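PDB 6IA8: tRNA uridine(34) acetyltransferase from Methanocaldococcus infernus, which forms 5-(carboxymethyl)uridine at the wobble base of tRNAs from acetyl-CoA, by radical S-adenosyl-L-methionine chemistry that uses a [4Fe-4S] cluster. Local coordinates for residues K245-K250 with L442-L446; M281-K286 with W329-S333; A421-L425 with L473-A477; F432-I436 with V510-M514. One frame throughout, in Å; residues are numbered along the deposited sequence.

Contact 1: K245-K250 with L442-L446; sequences KDSGLK and LVRQL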
loop_
_atom_site.group_PDB
_atom_site.type_symbol
_atom_site.label_atom_id
_atom_site.label_comp_id
_atom_site.label_asym_id
_atom_site.label_seq_id
_atom_site.Cartn_x
_atom_site.Cartn_y
_atom_site.Cartn_z
ATOM N N LYS A 245 -3.716 -9.674 7.545
ATOM C CA LYS A 245 -4.989 -9.042 7.862
ATOM C C LYS A 245 -5.338 -9.229 9.332
ATOM O O LYS A 245 -5.795 -8.292 9.992
ATOM C CB LYS A 245 -6.088 -9.630 6.990
ATOM C CG LYS A 245 -6.121 -9.184 5.508
ATOM C CD LYS A 245 -6.311 -7.668 5.370
ATOM C CE LYS A 245 -6.618 -7.320 3.913
ATOM N NZ LYS A 245 -8.011 -7.725 3.591
ATOM N N ASP A 246 -5.128 -10.437 9.868
ATOM C CA ASP A 246 -5.460 -10.720 11.258
ATOM C C ASP A 246 -4.443 -10.147 12.221
ATOM O O ASP A 246 -4.632 -10.285 13.422
ATOM C CB ASP A 246 -5.617 -12.237 11.470
ATOM C CG ASP A 246 -6.946 -12.750 10.916
ATOM O OD1 ASP A 246 -7.907 -11.921 10.800
ATOM O OD2 ASP A 246 -7.034 -13.958 10.626
ATOM N N SER A 247 -3.372 -9.528 11.730
ATOM C CA SER A 247 -2.465 -8.737 12.546
ATOM C C SER A 247 -2.656 -7.239 12.317
ATOM O O SER A 247 -1.855 -6.439 12.801
ATOM C CB SER A 247 -1.031 -9.159 12.238
ATOM O OG SER A 247 -0.862 -10.565 12.458
ATOM N N GLY A 248 -3.695 -6.844 11.589
ATOM C CA GLY A 248 -4.014 -5.437 11.416
ATOM C C GLY A 248 -3.232 -4.718 10.337
ATOM O O GLY A 248 -3.304 -3.488 10.248
ATOM N N LEU A 249 -2.479 -5.430 9.518
ATOM C CA LEU A 249 -1.616 -4.758 8.563
ATOM C C LEU A 249 -2.356 -4.526 7.246
ATOM O O LEU A 249 -3.308 -5.235 6.907
ATOM C CB LEU A 249 -0.334 -5.568 8.312
ATOM C CG LEU A 249 0.609 -5.555 9.503
ATOM C CD1 LEU A 249 1.639 -6.712 9.423
ATOM C CD2 LEU A 249 1.395 -4.232 9.589
ATOM N N LYS A 250 -1.885 -3.527 6.494
ATOM C CA LYS A 250 -2.324 -3.333 5.120
ATOM C C LYS A 250 -1.590 -4.287 4.199
ATOM O O LYS A 250 -0.382 -4.532 4.355
ATOM C CB LYS A 250 -2.069 -1.897 4.676
ATOM C CG LYS A 250 -2.944 -0.884 5.536
ATOM C CD LYS A 250 -2.478 0.584 5.367
ATOM C CE LYS A 250 -1.465 0.959 6.445
ATOM N NZ LYS A 250 -1.867 0.582 7.829
ATOM N N LEU A 442 -10.097 -4.389 14.756
ATOM C CA LEU A 442 -8.854 -3.793 14.271
ATOM C C LEU A 442 -9.120 -2.633 13.313
ATOM O O LEU A 442 -9.831 -2.797 12.312
ATOM C CB LEU A 442 -7.999 -4.838 13.547
ATOM C CG LEU A 442 -7.707 -6.156 14.292
ATOM C CD1 LEU A 442 -6.977 -7.102 13.342
ATOM C CD2 LEU A 442 -6.866 -5.882 15.517
ATOM N N VAL A 443 -8.504 -1.483 13.591
ATOM C CA VAL A 443 -8.441 -0.376 12.640
ATOM C C VAL A 443 -7.125 -0.539 11.889
ATOM O O VAL A 443 -6.063 -0.201 12.399
ATOM C CB VAL A 443 -8.531 0.984 13.328
ATOM C CG1 VAL A 443 -8.336 2.054 12.291
ATOM C CG2 VAL A 443 -9.891 1.119 14.023
ATOM N N ARG A 444 -7.195 -1.084 10.679
ATOM C CA ARG A 444 -5.996 -1.336 9.887
ATOM C C ARG A 444 -5.482 -0.102 9.168
ATOM O O ARG A 444 -4.291 -0.036 8.842
ATOM C CB ARG A 444 -6.276 -2.440 8.870
ATOM C CG ARG A 444 -6.848 -3.721 9.531
ATOM C CD ARG A 444 -6.761 -4.931 8.598
ATOM N NE ARG A 444 -7.613 -4.796 7.443
ATOM C CZ ARG A 444 -7.219 -4.451 6.225
ATOM N NH1 ARG A 444 -8.139 -4.331 5.271
ATOM N NH2 ARG A 444 -5.930 -4.271 5.953
ATOM N N GLN A 445 -6.336 0.881 8.936
ATOM C CA GLN A 445 -5.892 2.093 8.273
ATOM C C GLN A 445 -6.906 3.194 8.523
ATOM O O GLN A 445 -8.103 2.928 8.537
ATOM C CB GLN A 445 -5.765 1.882 6.762
ATOM C CG GLN A 445 -5.344 3.143 5.975
ATOM C CD GLN A 445 -4.866 2.830 4.569
ATOM O OE1 GLN A 445 -5.284 1.833 3.964
ATOM N NE2 GLN A 445 -3.939 3.655 4.054
ATOM N N LEU A 446 -6.418 4.414 8.710
ATOM C CA LEU A 446 -7.220 5.636 8.681
ATOM C C LEU A 446 -6.472 6.593 7.773
ATOM O O LEU A 446 -5.296 6.882 8.017
ATOM C CB LEU A 446 -7.378 6.269 10.059
ATOM C CG LEU A 446 -7.959 7.682 10.066
ATOM C CD1 LEU A 446 -9.384 7.721 9.515
ATOM C CD2 LEU A 446 -7.912 8.250 11.489
#
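A buried, largely polar interdomain contact lays Arg444 of strand 440-448, in the acetyltransferase domain, against Lys245, Gly248, Leu249 and Lys250, around the loop that joins helix 234-245 of the radical SAM domain to strand 250-255. Lys245 crosses over one face of the Arg444 guanidinium and sets CD almost above its centre, 3.5 Å from CZ. At the edge of that group, Arg444 NH2 donates to Leu249 O at 3.0 Å, a bent bond whose donor stands 38° out of the carbonyl plane. The arginine chain bends at chi3 (-66°) to reach this carbonyl, and NH2 also forms a salt bridge with Asp283. Lys245 NZ and Arg444 NH1 lie close together, and both bind the carboxylate of Glu406, which would offset their like charges. The turn that presents these groups is a Schellman motif: Gly248, with positive phi, is its C-prime residue, and Gly248 N bonds to Lys245 O at 3.0 Å. Leu442 CD1 rests on that amide, 3.7 Å from Gly248 N. Opposite Arg424, the strand forms a classic beta bulge at Arg444 and Gln445. Lys250 crosses Gln445 at about a right angle, its CD 3.4 Å from Gln445 CD, and then doubles back through two bends until NZ meets Arg444 O at 2.7 Å, nearly in line with the carbonyl. Gln445, probably an acetyl-CoA-binding residue, accepts a hydrogen bond from Arg424 NE at its OE1.

Contact 2: M281-K286 with W329-S333; sequences MPDMVK and WVRTS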
loop_
_atom_site.group_PDB
_atom_site.type_symbol
_atom_site.label_atom_id
_atom_site.label_comp_id
_atom_site.label_asym_id
_atom_site.label_seq_id
_atom_site.Cartn_x
_atom_site.Cartn_y
_atom_site.Cartn_z
ATOM N N MET A 281 -8.636 -10.450 -1.816
ATOM C CA MET A 281 -9.138 -9.159 -1.361
ATOM C C MET A 281 -8.033 -8.259 -0.778
ATOM O O MET A 281 -8.142 -7.774 0.351
ATOM C CB MET A 281 -10.256 -9.368 -0.359
ATOM C CG MET A 281 -11.173 -10.483 -0.688
ATOM S SD MET A 281 -12.225 -10.250 -2.166
ATOM C CE MET A 281 -13.640 -9.367 -1.489
ATOM N N PRO A 282 -6.998 -7.971 -1.551
ATOM C CA PRO A 282 -5.958 -7.054 -1.073
ATOM C C PRO A 282 -6.493 -5.642 -0.947
ATOM O O PRO A 282 -7.449 -5.266 -1.628
ATOM C CB PRO A 282 -4.890 -7.115 -2.168
ATOM C CG PRO A 282 -5.681 -7.398 -3.438
ATOM C CD PRO A 282 -6.799 -8.366 -2.961
ATOM N N ASP A 283 -5.812 -4.847 -0.105
ATOM C CA ASP A 283 -6.124 -3.427 0.019
ATOM C C ASP A 283 -5.604 -2.628 -1.167
ATOM O O ASP A 283 -6.142 -1.560 -1.480
ATOM C CB ASP A 283 -5.515 -2.838 1.290
ATOM C CG ASP A 283 -5.984 -3.525 2.556
ATOM O OD1 ASP A 283 -7.193 -3.658 2.682
ATOM O OD2 ASP A 283 -5.114 -3.918 3.389
ATOM N N MET A 284 -4.521 -3.088 -1.783
ATOM C CA MET A 284 -3.800 -2.304 -2.770
ATOM C C MET A 284 -3.210 -3.289 -3.755
ATOM O O MET A 284 -2.901 -4.429 -3.387
ATOM C CB MET A 284 -2.716 -1.442 -2.084
ATOM C CG MET A 284 -1.808 -0.703 -2.992
ATOM S SD MET A 284 -0.570 0.208 -2.040
ATOM C CE MET A 284 -1.418 0.559 -0.492
ATOM N N VAL A 285 -3.056 -2.853 -5.007
ATOM C CA VAL A 285 -2.376 -3.671 -6.003
ATOM C C VAL A 285 -1.429 -2.786 -6.791
ATOM O O VAL A 285 -1.727 -1.616 -7.033
ATOM C CB VAL A 285 -3.360 -4.377 -6.957
ATOM C CG1 VAL A 285 -4.223 -5.416 -6.196
ATOM C CG2 VAL A 285 -4.220 -3.351 -7.682
ATOM N N LYS A 286 -0.291 -3.355 -7.190
ATOM C CA LYS A 286 0.711 -2.709 -8.035
ATOM C C LYS A 286 0.830 -3.575 -9.280
ATOM O O LYS A 286 1.148 -4.767 -9.172
ATOM C CB LYS A 286 2.042 -2.607 -7.293
ATOM C CG LYS A 286 3.156 -1.901 -8.086
ATOM C CD LYS A 286 4.515 -2.033 -7.381
ATOM C CE LYS A 286 4.910 -0.783 -6.614
ATOM N NZ LYS A 286 4.272 -0.685 -5.276
ATOM N N TRP A 329 -12.812 -0.077 -2.509
ATOM C CA TRP A 329 -11.917 -0.192 -1.364
ATOM C C TRP A 329 -10.500 -0.562 -1.755
ATOM O O TRP A 329 -9.665 -0.752 -0.858
ATOM C CB TRP A 329 -12.437 -1.220 -0.358
ATOM C CG TRP A 329 -13.061 -2.457 -0.948
ATOM C CD1 TRP A 329 -14.390 -2.646 -1.240
ATOM C CD2 TRP A 329 -12.409 -3.687 -1.267
ATOM N NE1 TRP A 329 -14.604 -3.931 -1.715
ATOM C CE2 TRP A 329 -13.402 -4.581 -1.770
ATOM C CE3 TRP A 329 -11.091 -4.102 -1.240
ATOM C CZ2 TRP A 329 -13.100 -5.859 -2.224
ATOM C CZ3 TRP A 329 -10.793 -5.401 -1.682
ATOM C CH2 TRP A 329 -11.797 -6.260 -2.147
ATOM N N VAL A 330 -10.195 -0.623 -3.061
ATOM C CA VAL A 330 -8.867 -0.999 -3.540
ATOM C C VAL A 330 -8.118 0.249 -3.949
ATOM O O VAL A 330 -8.659 1.120 -4.652
ATOM C CB VAL A 330 -8.933 -1.997 -4.709
ATOM C CG1 VAL A 330 -7.555 -2.263 -5.253
ATOM C CG2 VAL A 330 -9.549 -3.331 -4.230
ATOM N N ARG A 331 -6.866 0.333 -3.524
ATOM C CA ARG A 331 -6.003 1.437 -3.908
ATOM C C ARG A 331 -4.995 0.909 -4.915
ATOM O O ARG A 331 -4.492 -0.190 -4.762
ATOM C CB ARG A 331 -5.297 2.040 -2.687
ATOM C CG ARG A 331 -4.473 3.292 -2.984
ATOM C CD ARG A 331 -3.525 3.581 -1.826
ATOM N NE ARG A 331 -4.052 4.571 -0.891
ATOM C CZ ARG A 331 -3.617 4.728 0.356
ATOM N NH1 ARG A 331 -2.659 3.947 0.840
ATOM N NH2 ARG A 331 -4.150 5.658 1.129
ATOM N N THR A 332 -4.700 1.671 -5.947
ATOM C CA THR A 332 -3.777 1.231 -6.983
ATOM C C THR A 332 -2.581 2.166 -7.037
ATOM O O THR A 332 -2.672 3.329 -6.644
ATOM C CB THR A 332 -4.462 1.201 -8.356
ATOM O OG1 THR A 332 -3.708 0.376 -9.253
ATOM C CG2 THR A 332 -4.563 2.604 -8.936
ATOM N N SER A 333 -1.456 1.640 -7.503
ATOM C CA SER A 333 -0.264 2.439 -7.725
ATOM C C SER A 333 -0.329 3.093 -9.096
ATOM O O SER A 333 -0.914 2.549 -10.037
ATOM C CB SER A 333 0.996 1.580 -7.631
ATOM O OG SER A 333 1.098 0.977 -6.360
#
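Met284 and Arg331 pair in parallel where strand 284-287 meets strand 331-332, the last two strands of the radical SAM sheet. The intervening chain, with helices 297-303 and 312-325, makes the crossover between them. Arg331 takes both backbone bonds flanking Met284: its N reaches Asp283 O at 2.9 Å, and its O accepts from Val285 N at 3.0 Å. A third bond, Ser333 N to Val285 O, is weak. Met284 and Arg331 occupy one face of the sheet, Val285 and Thr332 the other.

Met284 illustrates how a side chain can run alongside its neighbour. Its CB lies 3.4 Å from Arg331 O and its CG, closer still, 3.3 Å from the same oxygen. With CG anti to the backbone N (chi1 174°) and chi2 also extended, the chain runs beside Arg331 and in the same direction, until a turn at SD carries CE to the edge of the guanidinium, 3.8 Å from Arg331 NH1. Beyond it, Arg331 touches Gln445 of the acetyltransferase domain.

At the other end, Met281 crosses Trp329 obliquely in a Met-aromatic contact, with CE 3.6 Å from Trp329 CZ2. The same ring stacks on Tyr399. Pro282 O approaches the ring edge in its plane, 3.3 Å from Trp329 CZ3. This carbonyl is buried and has no hydrogen-bond partner, so the weakly positive hydrogens on the indole rim may partly compensate it electrostatically.

Contact 3: A421-L425 with L473-A477; sequences AFLRL and LMKEA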
loop_
_atom_site.group_PDB
_atom_site.type_symbol
_atom_site.label_atom_id
_atom_site.label_comp_id
_atom_site.label_asym_id
_atom_site.label_seq_id
_atom_site.Cartn_x
_atom_site.Cartn_y
_atom_site.Cartn_z
ATOM N N ALA A 421 -11.924 10.709 2.680
ATOM C CA ALA A 421 -11.263 10.023 3.783
ATOM C C ALA A 421 -11.843 8.625 3.884
ATOM O O ALA A 421 -12.989 8.390 3.495
ATOM C CB ALA A 421 -11.466 10.760 5.101
ATOM N N PHE A 422 -11.064 7.705 4.450
ATOM C CA PHE A 422 -11.554 6.346 4.600
ATOM C C PHE A 422 -10.878 5.687 5.792
ATOM O O PHE A 422 -9.800 6.104 6.241
ATOM C CB PHE A 422 -11.363 5.537 3.292
ATOM C CG PHE A 422 -9.953 5.238 2.949
ATOM C CD1 PHE A 422 -9.260 6.067 2.096
ATOM C CD2 PHE A 422 -9.328 4.093 3.426
ATOM C CE1 PHE A 422 -7.947 5.810 1.739
ATOM C CE2 PHE A 422 -7.991 3.825 3.080
ATOM C CZ PHE A 422 -7.304 4.679 2.252
ATOM N N LEU A 423 -11.533 4.641 6.294
ATOM C CA LEU A 423 -11.038 3.865 7.419
ATOM C C LEU A 423 -11.329 2.398 7.129
ATOM O O LEU A 423 -12.439 2.052 6.691
ATOM C CB LEU A 423 -11.707 4.291 8.727
ATOM C CG LEU A 423 -11.315 3.585 10.008
ATOM C CD1 LEU A 423 -11.533 4.532 11.203
ATOM C CD2 LEU A 423 -12.064 2.289 10.226
ATOM N N ARG A 424 -10.326 1.544 7.387
ATOM C CA ARG A 424 -10.421 0.098 7.197
ATOM C C ARG A 424 -10.542 -0.575 8.564
ATOM O O ARG A 424 -9.605 -0.532 9.373
ATOM C CB ARG A 424 -9.187 -0.412 6.464
ATOM C CG ARG A 424 -8.990 0.125 5.063
ATOM C CD ARG A 424 -7.822 -0.589 4.410
ATOM N NE ARG A 424 -7.356 -0.005 3.153
ATOM C CZ ARG A 424 -7.945 -0.187 1.976
ATOM N NH1 ARG A 424 -9.080 -0.853 1.903
ATOM N NH2 ARG A 424 -7.433 0.354 0.882
ATOM N N LEU A 425 -11.726 -1.100 8.857
ATOM C CA LEU A 425 -12.026 -1.773 10.115
ATOM C C LEU A 425 -12.219 -3.263 9.854
ATOM O O LEU A 425 -12.867 -3.650 8.878
ATOM C CB LEU A 425 -13.298 -1.198 10.719
ATOM C CG LEU A 425 -13.710 -1.646 12.121
ATOM C CD1 LEU A 425 -12.741 -1.110 13.166
ATOM C CD2 LEU A 425 -15.137 -1.123 12.422
ATOM N N LEU A 473 -14.667 9.382 11.493
ATOM C CA LEU A 473 -14.546 7.985 11.088
ATOM C C LEU A 473 -14.165 7.100 12.272
ATOM O O LEU A 473 -14.675 5.980 12.406
ATOM C CB LEU A 473 -13.520 7.852 9.963
ATOM C CG LEU A 473 -13.938 8.383 8.587
ATOM C CD1 LEU A 473 -12.778 8.436 7.624
ATOM C CD2 LEU A 473 -15.068 7.506 8.028
ATOM N N MET A 474 -13.264 7.574 13.137
ATOM C CA MET A 474 -12.893 6.786 14.312
ATOM C C MET A 474 -14.087 6.592 15.237
ATOM O O MET A 474 -14.307 5.487 15.757
ATOM C CB MET A 474 -11.743 7.455 15.062
ATOM C CG MET A 474 -10.428 7.435 14.278
ATOM S SD MET A 474 -9.744 5.732 14.135
ATOM C CE MET A 474 -9.340 5.485 15.866
ATOM N N LYS A 475 -14.874 7.651 15.451
ATOM C CA LYS A 475 -16.039 7.514 16.317
ATOM C C LYS A 475 -16.997 6.472 15.741
ATOM O O LYS A 475 -17.570 5.647 16.471
ATOM C CB LYS A 475 -16.729 8.873 16.486
ATOM C CG LYS A 475 -17.728 8.909 17.638
ATOM N N GLU A 476 -17.211 6.514 14.427
ATOM C CA GLU A 476 -18.128 5.556 13.811
ATOM C C GLU A 476 -17.560 4.145 13.876
ATOM O O GLU A 476 -18.284 3.173 14.126
ATOM C CB GLU A 476 -18.405 5.938 12.364
ATOM C CG GLU A 476 -19.340 4.989 11.637
ATOM C CD GLU A 476 -20.775 5.104 12.080
ATOM O OE1 GLU A 476 -21.582 4.276 11.641
ATOM O OE2 GLU A 476 -21.100 6.010 12.875
ATOM N N ALA A 477 -16.249 4.015 13.728
ATOM C CA ALA A 477 -15.638 2.695 13.862
ATOM C C ALA A 477 -15.827 2.139 15.272
ATOM O O ALA A 477 -16.141 0.948 15.457
ATOM C CB ALA A 477 -14.147 2.764 13.513
#
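Strand 421-425 and helix 473-477 run in roughly the same direction, their axes 28° apart and 9.2 Å at closest approach; by CA position, Leu423 pairs with Leu473 and Leu425 with Ala477. This is the helix-on-sheet packing of the GNAT fold. Helix 469-484, whose first residues Tyr469, Gly470 and Arg471 probably bind acetyl-CoA, packs on one face of the mixed sheet of the acetyltransferase domain, nearly along strand 418-427. No hydrogen bond joins the two segments, and the interface is built from apolar side chains.

Ala421, Leu423 and Leu425 all project from the strand toward the helix. Leu473 reaches in toward the strand beside Ala421 and Leu423, its CD1 3.7 Å from Ala421 CB and equally close to the backbone at Phe422 N, while its side chain also packs on Leu409 and Phe411 of the adjoining strand. Leu423 leaves the strand with CG anti to the backbone N (chi1 180°), which carries its two methyls to the helix. Leu423 CD1 meets Met474 SD at 3.6 Å, the two side chains crossing at about a right angle. From there Met474 continues to Leu446 and the neighbourhood of Tyr502, both probably acetyl-CoA-binding residues, so the core packing adjoins the probable acetyl-CoA site. Leu473 O, already bonded to Ala477 N within the helix, is also touched by Leu423 CD1.

Farther along, Leu425 lies against the next helical turn, where its CD2 is 3.8 Å from Ala477 O. The small Ala477 CB faces the fork of Leu423, with CD1 and CD2 of that leucine each 3.9 Å from it.

Contact 4: F432-I436 with V510-M514; sequences FRKEI and VGAYM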
loop_
_atom_site.group_PDB
_atom_site.type_symbol
_atom_site.label_atom_id
_atom_site.label_comp_id
_atom_site.label_asym_id
_atom_site.label_seq_id
_atom_site.Cartn_x
_atom_site.Cartn_y
_atom_site.Cartn_z
ATOM N N PHE A 432 -3.121 -14.270 15.854
ATOM C CA PHE A 432 -2.146 -14.893 16.730
ATOM C C PHE A 432 -1.446 -13.908 17.650
ATOM O O PHE A 432 -0.792 -14.347 18.584
ATOM C CB PHE A 432 -1.071 -15.629 15.909
ATOM C CG PHE A 432 -0.317 -14.732 14.971
ATOM C CD1 PHE A 432 0.848 -14.109 15.393
ATOM C CD2 PHE A 432 -0.801 -14.469 13.679
ATOM C CE1 PHE A 432 1.535 -13.265 14.538
ATOM C CE2 PHE A 432 -0.118 -13.616 12.821
ATOM C CZ PHE A 432 1.048 -13.028 13.253
ATOM N N ARG A 433 -1.520 -12.605 17.397
ATOM C CA ARG A 433 -0.828 -11.633 18.233
ATOM C C ARG A 433 -1.420 -11.644 19.635
ATOM O O ARG A 433 -2.643 -11.731 19.805
ATOM C CB ARG A 433 -0.959 -10.233 17.627
ATOM C CG ARG A 433 -0.068 -9.945 16.378
ATOM C CD ARG A 433 1.416 -9.967 16.759
ATOM N NE ARG A 433 1.751 -8.955 17.762
ATOM C CZ ARG A 433 2.998 -8.609 18.094
ATOM N NH1 ARG A 433 4.028 -9.175 17.484
ATOM N NH2 ARG A 433 3.213 -7.689 19.026
ATOM N N LYS A 434 -0.544 -11.489 20.631
ATOM C CA LYS A 434 -0.961 -11.541 22.025
ATOM C C LYS A 434 -2.011 -10.484 22.333
ATOM O O LYS A 434 -2.874 -10.701 23.184
ATOM C CB LYS A 434 0.256 -11.364 22.944
ATOM C CG LYS A 434 1.182 -10.195 22.555
ATOM C CD LYS A 434 2.401 -10.079 23.479
ATOM C CE LYS A 434 2.022 -9.523 24.848
ATOM N NZ LYS A 434 3.229 -9.180 25.667
ATOM N N GLU A 435 -1.976 -9.342 21.660
ATOM C CA GLU A 435 -2.887 -8.274 22.046
ATOM C C GLU A 435 -4.235 -8.342 21.342
ATOM O O GLU A 435 -5.108 -7.528 21.648
ATOM C CB GLU A 435 -2.234 -6.910 21.817
ATOM C CG GLU A 435 -1.567 -6.698 20.488
ATOM C CD GLU A 435 -0.118 -7.203 20.423
ATOM O OE1 GLU A 435 0.064 -8.383 20.105
ATOM O OE2 GLU A 435 0.839 -6.425 20.596
ATOM N N ILE A 436 -4.450 -9.303 20.449
ATOM C CA ILE A 436 -5.713 -9.445 19.728
ATOM C C ILE A 436 -6.435 -10.673 20.263
ATOM O O ILE A 436 -5.944 -11.795 20.122
ATOM C CB ILE A 436 -5.494 -9.582 18.215
ATOM C CG1 ILE A 436 -4.644 -8.425 17.695
ATOM C CG2 ILE A 436 -6.832 -9.635 17.479
ATOM C CD1 ILE A 436 -4.205 -8.583 16.225
ATOM N N VAL A 510 -0.658 -0.426 23.203
ATOM C CA VAL A 510 -0.964 -1.800 23.608
ATOM C C VAL A 510 -0.060 -2.673 22.741
ATOM O O VAL A 510 -0.387 -2.947 21.579
ATOM C CB VAL A 510 -2.439 -2.160 23.402
ATOM C CG1 VAL A 510 -2.688 -3.607 23.809
ATOM C CG2 VAL A 510 -3.327 -1.220 24.191
ATOM N N GLY A 511 1.080 -3.083 23.283
ATOM C CA GLY A 511 2.021 -3.866 22.501
ATOM C C GLY A 511 2.480 -3.069 21.294
ATOM O O GLY A 511 3.070 -1.987 21.410
ATOM N N ALA A 512 2.212 -3.600 20.108
ATOM C CA ALA A 512 2.621 -2.973 18.863
ATOM C C ALA A 512 1.601 -1.966 18.357
ATOM O O ALA A 512 1.857 -1.290 17.352
ATOM C CB ALA A 512 2.850 -4.048 17.797
ATOM N N TYR A 513 0.462 -1.844 19.028
ATOM C CA TYR A 513 -0.657 -1.066 18.523
ATOM C C TYR A 513 -0.981 0.120 19.433
ATOM O O TYR A 513 -0.398 0.302 20.502
ATOM C CB TYR A 513 -1.899 -1.961 18.394
ATOM C CG TYR A 513 -1.684 -3.220 17.569
ATOM C CD1 TYR A 513 -1.232 -4.380 18.172
ATOM C CD2 TYR A 513 -1.919 -3.240 16.197
ATOM C CE1 TYR A 513 -1.019 -5.538 17.453
ATOM C CE2 TYR A 513 -1.697 -4.394 15.462
ATOM C CZ TYR A 513 -1.245 -5.548 16.098
ATOM O OH TYR A 513 -1.028 -6.729 15.387
ATOM N N MET A 514 -1.951 0.917 18.999
ATOM C CA MET A 514 -2.584 1.926 19.837
ATOM C C MET A 514 -3.975 1.394 20.119
ATOM O O MET A 514 -4.675 0.974 19.194
ATOM C CB MET A 514 -2.652 3.287 19.149
ATOM C CG MET A 514 -1.288 3.906 18.901
ATOM S SD MET A 514 -0.315 4.130 20.389
ATOM C CE MET A 514 -1.267 5.487 21.180
#
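With chi1 at 48°, Glu435 places CG between its backbone N and carbonyl carbon, and a bend at chi2 (-85°) swings the carboxylate toward Ala512, past the ring edge of Tyr513. Arg433, bent at chi2 and chi3, curls back to meet it. Arg433 grips the carboxylate side-on in a salt bridge: NE bonds to Glu435 OE1 at 2.9 Å from above the carboxylate plane, while NH2 bonds nearly straight to Glu435 OE2 on its syn side. The anti side of that oxygen takes the amide of Ala512, N to OE2 3.2 Å. Both donors to OE2 come from the same face of the carboxylate, which should favour its charged form. Two beta turns meet here: a type I turn from Arg433 to Ile436, and the type II' turn from Val510 to Tyr513 that closes the hairpin of strands 508-510 and 513-517 in the acetyltransferase domain. Gly511, with positive phi, brings its CA within 3.4 Å of Glu435 OE2. Glu435 CG abuts the ring edge of Tyr513, 3.3 Å from CD1, with the carboxylate plane 76° from the ring. Arg433 CG and Ile436 CD1 approach Tyr513 OH, at 3.5 and 3.8 Å; the hydroxyl hydrogen-bonds to Ser247 O of the radical SAM domain.

In the fold
The four contacts trace how a radical SAM domain and a GNAT acetyltransferase domain become one body. Contact 2 closes the edge of the parallel sheet and is nested along the chain within the loop closed by contact 1, which bridges the domains. Contacts 3 and 4 lie in the acetyltransferase domain, their centres about 19 Å apart; contact 1 reaches the same mixed sheet, and its segments alternate with those of both. Centre to centre, contact 1 lies about 14, 12 and 11 Å from contacts 2, 3 and 4, and touches all three. Arg424 of contact 3 bonds to Trp329 O of contact 2, a further tie placing the probable acetyl-CoA site beside the radical SAM sheet.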